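Local coordinates for fluoroacetyl-CoA-specific thioesterase-like domain-containing protein (Thermanaerovibrio acidaminovorans, PDB 3QOO), which is of unknown function but adopts a hot-dog fold related to fluoroacetyl-CoA-specific thioesterases, so it may act on acyl-CoA thioesters, at residues Arg98-Met103 and Leu116-Val121; Thr14-Val19 and Val53-His58. All coordinates share one frame; numbering follows the deposited sequence.

Contact 1: residues Arg98-Met103 and Leu116-Val121; sequences RVVLSM and LQERVV
V99 and R119 exchange backbone hydrogen bonds, V99 N to R119 O and R119 N to V99 O, both 2.9 Å. L101 and Q117 repeat the exchange: L101 N reaches Q117 O at 2.8 Å, nearly straight (173°), and Q117 N returns to L101 O. In the non-hydrogen-bonded pair between them, V100 with E118, both CA-H groups lean on oxygens already used: E118 CA on V99 O at 3.3 Å and V100 CA on Q117 O. V100 bonds D92 and R93 of strand 84-95 through its own backbone.

V99 and L101, apolar and so suited to a buried face, share it with Q117 and R119, whose polar ends are supplied: R119 NH1 gives a hydrogen bond to Q117 OE1 at 2.8 Å from above the amide plane, R119 NE bonds S66, and Q117 NE2 bonds S71 and T49. On the opposite face, E118 CG is anti to the backbone N (chi1 179°) and the chain extended beyond it, long enough for a glutamate to span R70, which holds OE1, and R98, whose NH1 meets E118 OE2 at 3.1 Å in a salt bridge. OE2 lies in the guanidinium plane, while NH1 comes to its anti side, 35° out of the carboxylate plane. V120 lies over part of one face of that guanidinium, toward its rim, CG2 3.7 Å from R98 NE. This is a classic antiparallel beta hairpin of the curved hot-dog sheet.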
# COMPACT_ATOMS: atom_id res chain seq x y z
N ARG A 98 -13.48 5.87 -13.89
CA ARG A 98 -12.24 5.40 -13.28
C ARG A 98 -11.06 5.40 -14.24
O ARG A 98 -11.21 5.25 -15.44
CB ARG A 98 -12.44 4.03 -12.70
CG ARG A 98 -13.26 4.05 -11.40
CD ARG A 98 -14.37 3.17 -11.56
NE ARG A 98 -15.31 3.35 -10.48
CZ ARG A 98 -15.30 2.73 -9.32
NH1 ARG A 98 -14.33 1.88 -9.00
NH2 ARG A 98 -16.27 2.99 -8.48
N VAL A 99 -9.88 5.56 -13.65
CA VAL A 99 -8.63 5.57 -14.36
C VAL A 99 -7.74 4.53 -13.69
O VAL A 99 -7.60 4.53 -12.46
CB VAL A 99 -7.94 6.96 -14.35
CG1 VAL A 99 -6.66 6.91 -15.17
CG2 VAL A 99 -8.89 8.07 -14.85
N VAL A 100 -7.14 3.65 -14.48
CA VAL A 100 -6.16 2.70 -13.95
C VAL A 100 -4.77 3.19 -14.42
O VAL A 100 -4.58 3.47 -15.61
CB VAL A 100 -6.42 1.28 -14.44
CG1 VAL A 100 -5.34 0.34 -13.88
CG2 VAL A 100 -7.82 0.77 -14.00
N LEU A 101 -3.86 3.32 -13.48
CA LEU A 101 -2.50 3.73 -13.71
C LEU A 101 -1.53 2.64 -13.32
O LEU A 101 -1.75 1.94 -12.33
CB LEU A 101 -2.20 4.99 -12.89
CG LEU A 101 -3.17 6.15 -13.17
CD1 LEU A 101 -4.25 6.23 -12.10
CD2 LEU A 101 -2.44 7.47 -13.25
N SER A 102 -0.46 2.49 -14.10
CA SER A 102 0.61 1.59 -13.76
C SER A 102 1.78 2.37 -13.16
O SER A 102 1.88 3.58 -13.33
CB SER A 102 1.05 0.88 -15.01
OG SER A 102 1.55 1.78 -15.96
N MSE A 103 2.64 1.65 -12.47
CA MSE A 103 3.77 2.24 -11.77
C MSE A 103 4.99 1.36 -11.92
O MSE A 103 4.91 0.13 -11.86
CB MSE A 103 3.45 2.41 -10.27
CG MSE A 103 4.51 3.04 -9.42
SE MSE A 103 5.83 1.80 -8.70
CE MSE A 103 4.81 1.18 -7.14
N LEU A 116 0.06 -0.91 -9.53
CA LEU A 116 -1.04 -0.32 -10.23
C LEU A 116 -1.96 0.34 -9.22
O LEU A 116 -2.02 -0.05 -8.05
CB LEU A 116 -1.78 -1.29 -11.07
CG LEU A 116 -2.66 -2.28 -10.41
CD1 LEU A 116 -3.95 -1.67 -9.76
CD2 LEU A 116 -3.08 -3.35 -11.44
N GLN A 117 -2.74 1.31 -9.71
CA GLN A 117 -3.72 1.98 -8.88
C GLN A 117 -4.93 2.35 -9.73
O GLN A 117 -4.77 2.91 -10.83
CB GLN A 117 -3.13 3.21 -8.22
CG GLN A 117 -4.08 3.88 -7.20
CD GLN A 117 -3.37 4.90 -6.38
OE1 GLN A 117 -3.43 6.10 -6.66
NE2 GLN A 117 -2.63 4.44 -5.36
N GLU A 118 -6.12 2.04 -9.25
CA GLU A 118 -7.36 2.46 -9.85
C GLU A 118 -7.90 3.60 -9.01
O GLU A 118 -8.02 3.44 -7.79
CB GLU A 118 -8.35 1.32 -9.91
CG GLU A 118 -9.71 1.68 -10.51
CD GLU A 118 -10.69 0.55 -10.47
OE1 GLU A 118 -10.27 -0.62 -10.35
OE2 GLU A 118 -11.90 0.86 -10.55
N ARG A 119 -8.24 4.70 -9.66
CA ARG A 119 -8.82 5.86 -8.96
C ARG A 119 -10.16 6.21 -9.61
O ARG A 119 -10.36 5.99 -10.82
CB ARG A 119 -7.87 7.07 -9.04
CG ARG A 119 -6.50 6.79 -8.46
CD ARG A 119 -5.61 8.01 -8.30
NE ARG A 119 -6.12 8.97 -7.33
CZ ARG A 119 -6.02 8.84 -6.01
NH1 ARG A 119 -5.34 7.83 -5.45
NH2 ARG A 119 -6.61 9.75 -5.24
N VAL A 120 -11.07 6.74 -8.80
CA VAL A 120 -12.39 7.16 -9.24
C VAL A 120 -12.51 8.67 -9.13
O VAL A 120 -12.00 9.28 -8.20
CB VAL A 120 -13.53 6.44 -8.45
CG1 VAL A 120 -13.50 6.76 -6.93
CG2 VAL A 120 -14.91 6.77 -9.02
N VAL A 121 -13.17 9.29 -10.12
CA VAL A 121 -13.45 10.70 -10.06
C VAL A 121 -14.75 10.93 -9.32
O VAL A 121 -15.77 10.29 -9.62
CB VAL A 121 -13.51 11.32 -11.48
CG1 VAL A 121 -13.96 12.77 -11.38
CG2 VAL A 121 -12.20 11.14 -12.15

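Contact 2: residues Thr14-Val19 and Val53-His58; sequences TYRRMV and VEILDH
R16 lays the aliphatic part of its side chain against I55, the two side chains sliding past each other in opposite directions. The touch is close: R16 CG stands 3.4 Å from I55 CG1, and R16 CD is almost as near to the same carbon. Both residues turn their first branch beside their own backbone N (chi1 -66° for R16 CG), and I55 CD1 runs on to the strand backbone, 3.8 Å from R16 N. Isoleucine suits this place because its two branches divide the work: while CG1 and CD1 meet R16, CG2 meets T14 CG2 at 4.2 Å. The I55 side chain also touches V89 of strand 84-95, and it is the buried residue of an otherwise superficial contact.

Arginine suits a position at the surface, since its methylenes can cover an apolar neighbour while its charged end stays among polar groups. R16 has a second modelled conformer, so these positions, chiefly of the guanidinium end, hold for one of the two. In it the chain bends at chi3 (81°), carrying NE to 4.0 Å from E54 CB, and CD lies 3.5 Å from E54 O. The R16 and E54 side chains cross at about a right angle. R16 NE and E54 OE1 are 4.3 Å apart, beyond a salt bridge, so any attraction is probably modest; E54 OE2 is hydrogen-bonded by Q50. The H58 ring plane stands 82° from that of the guanidinium, CE1 loosely approaching R16 NH1. L51 of helix 41-56 also touches R16. The contact packs the C-terminal part of that helix, with the 3-10 segment after it, against edge strand 15-21, the helix-on-sheet packing typical of the hot-dog fold, in which a curved antiparallel sheet wraps a central helix.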
# COMPACT_ATOMS: atom_id res chain seq x y z
N THR A 14 -0.18 8.90 -20.75
CA THR A 14 0.15 10.10 -19.99
C THR A 14 0.89 9.71 -18.73
O THR A 14 0.42 8.83 -18.00
CB THR A 14 -1.13 10.89 -19.61
OG1 THR A 14 -1.84 11.23 -20.80
CG2 THR A 14 -0.78 12.17 -18.85
N TYR A 15 2.02 10.33 -18.44
CA TYR A 15 2.81 9.96 -17.27
C TYR A 15 3.46 11.10 -16.57
O TYR A 15 3.64 12.18 -17.14
CB TYR A 15 3.88 8.91 -17.62
CG TYR A 15 5.17 9.47 -18.20
CD1 TYR A 15 6.23 9.80 -17.38
CD2 TYR A 15 5.33 9.65 -19.56
CE1 TYR A 15 7.44 10.28 -17.88
CE2 TYR A 15 6.53 10.13 -20.07
CZ TYR A 15 7.57 10.45 -19.25
OH TYR A 15 8.76 10.95 -19.73
N ARG A 16 3.80 10.89 -15.32
CA ARG A 16 4.64 11.77 -14.54
C ARG A 16 5.68 10.94 -13.79
O ARG A 16 5.49 9.73 -13.54
CB ARG A 16 3.81 12.62 -13.57
CG ARG A 16 2.88 13.63 -14.27
CD ARG A 16 2.14 14.49 -13.25
NE ARG A 16 3.02 15.56 -12.78
CZ ARG A 16 3.07 16.79 -13.32
NH1 ARG A 16 2.28 17.13 -14.33
NH2 ARG A 16 3.93 17.68 -12.83
N ARG A 17 6.76 11.61 -13.42
CA ARG A 17 7.85 11.00 -12.68
C ARG A 17 8.20 11.81 -11.50
O ARG A 17 8.07 13.04 -11.53
CB ARG A 17 9.07 10.89 -13.55
CG ARG A 17 9.11 9.77 -14.45
CD ARG A 17 10.47 9.65 -15.08
NE ARG A 17 10.62 8.38 -15.69
CZ ARG A 17 11.69 7.97 -16.34
NH1 ARG A 17 12.71 8.79 -16.54
NH2 ARG A 17 11.69 6.74 -16.84
N MSE A 18 8.73 11.16 -10.48
CA MSE A 18 9.47 11.85 -9.44
C MSE A 18 10.53 10.95 -8.86
O MSE A 18 10.45 9.74 -8.97
CB MSE A 18 8.53 12.37 -8.36
CG MSE A 18 7.86 11.29 -7.59
SE MSE A 18 6.68 11.89 -6.15
CE MSE A 18 8.02 12.39 -4.94
N VAL A 19 11.49 11.58 -8.20
CA VAL A 19 12.58 10.90 -7.54
C VAL A 19 12.39 11.04 -6.04
O VAL A 19 12.14 12.13 -5.52
CB VAL A 19 13.98 11.42 -7.95
CG1 VAL A 19 15.08 10.58 -7.30
CG2 VAL A 19 14.09 11.46 -9.46
N VAL A 53 -2.23 11.31 -8.16
CA VAL A 53 -2.99 12.52 -7.88
C VAL A 53 -2.41 13.69 -8.69
O VAL A 53 -3.17 14.51 -9.24
CB VAL A 53 -2.99 12.84 -6.37
CG1 VAL A 53 -3.55 14.22 -6.07
CG2 VAL A 53 -3.79 11.80 -5.60
N GLU A 54 -1.09 13.80 -8.77
CA GLU A 54 -0.46 14.84 -9.60
C GLU A 54 -0.79 14.74 -11.08
O GLU A 54 -0.80 15.76 -11.77
CB GLU A 54 1.07 14.86 -9.38
CG GLU A 54 1.44 15.39 -8.00
CD GLU A 54 2.92 15.36 -7.67
OE1 GLU A 54 3.73 15.11 -8.61
OE2 GLU A 54 3.24 15.61 -6.46
N ILE A 55 -1.06 13.55 -11.59
CA ILE A 55 -1.43 13.40 -12.98
C ILE A 55 -2.88 13.79 -13.20
O ILE A 55 -3.20 14.46 -14.17
CB ILE A 55 -1.21 11.93 -13.44
CG1 ILE A 55 0.27 11.58 -13.44
CG2 ILE A 55 -1.83 11.67 -14.81
CD1 ILE A 55 0.57 10.13 -13.46
N LEU A 56 -3.77 13.34 -12.32
CA LEU A 56 -5.20 13.44 -12.60
C LEU A 56 -5.87 14.72 -12.11
O LEU A 56 -6.64 15.31 -12.84
CB LEU A 56 -5.97 12.30 -11.96
CG LEU A 56 -5.54 10.88 -12.38
CD1 LEU A 56 -6.43 9.88 -11.67
CD2 LEU A 56 -5.63 10.69 -13.89
N ASP A 57 -5.62 15.14 -10.88
CA ASP A 57 -6.60 16.02 -10.23
C ASP A 57 -6.63 17.40 -10.85
O ASP A 57 -7.70 18.00 -10.99
CB ASP A 57 -6.41 16.07 -8.71
CG ASP A 57 -6.93 14.81 -8.06
OD1 ASP A 57 -6.83 13.74 -8.66
OD2 ASP A 57 -7.53 14.89 -6.99
N HIS A 58 -5.47 17.91 -11.29
CA HIS A 58 -5.43 19.24 -11.88
C HIS A 58 -6.13 19.27 -13.24
O HIS A 58 -6.42 20.34 -13.75
CB HIS A 58 -4.00 19.81 -11.94
CG HIS A 58 -3.12 19.15 -12.96
ND1 HIS A 58 -2.47 17.95 -12.72
CD2 HIS A 58 -2.76 19.53 -14.21
CE1 HIS A 58 -1.77 17.63 -13.80
NE2 HIS A 58 -1.91 18.58 -14.71

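The centres of the two contacts lie about 11 Å apart, and both reach one five-stranded antiparallel sheet, ordered 15-21, 84-95, 98-107, 110-123, 64-75. Contact 2 comes first along the chain, joining edge strand 15-21 to the end of helix 41-56; contact 1 follows, within the hairpin of strands 98-107 and 110-123. Strand 84-95 separates strand 15-21 from that hairpin. The same helical turn bridges them: L101 CD2 meets I55 CD1 at 4.0 Å, and R119 packs on V53 and L56. The contacts thus meet in one largely apolar layer between helix and sheet, with R119 as its charged member. R119 and V53 also touch the second subunit, which places this layer beside the dimer interface.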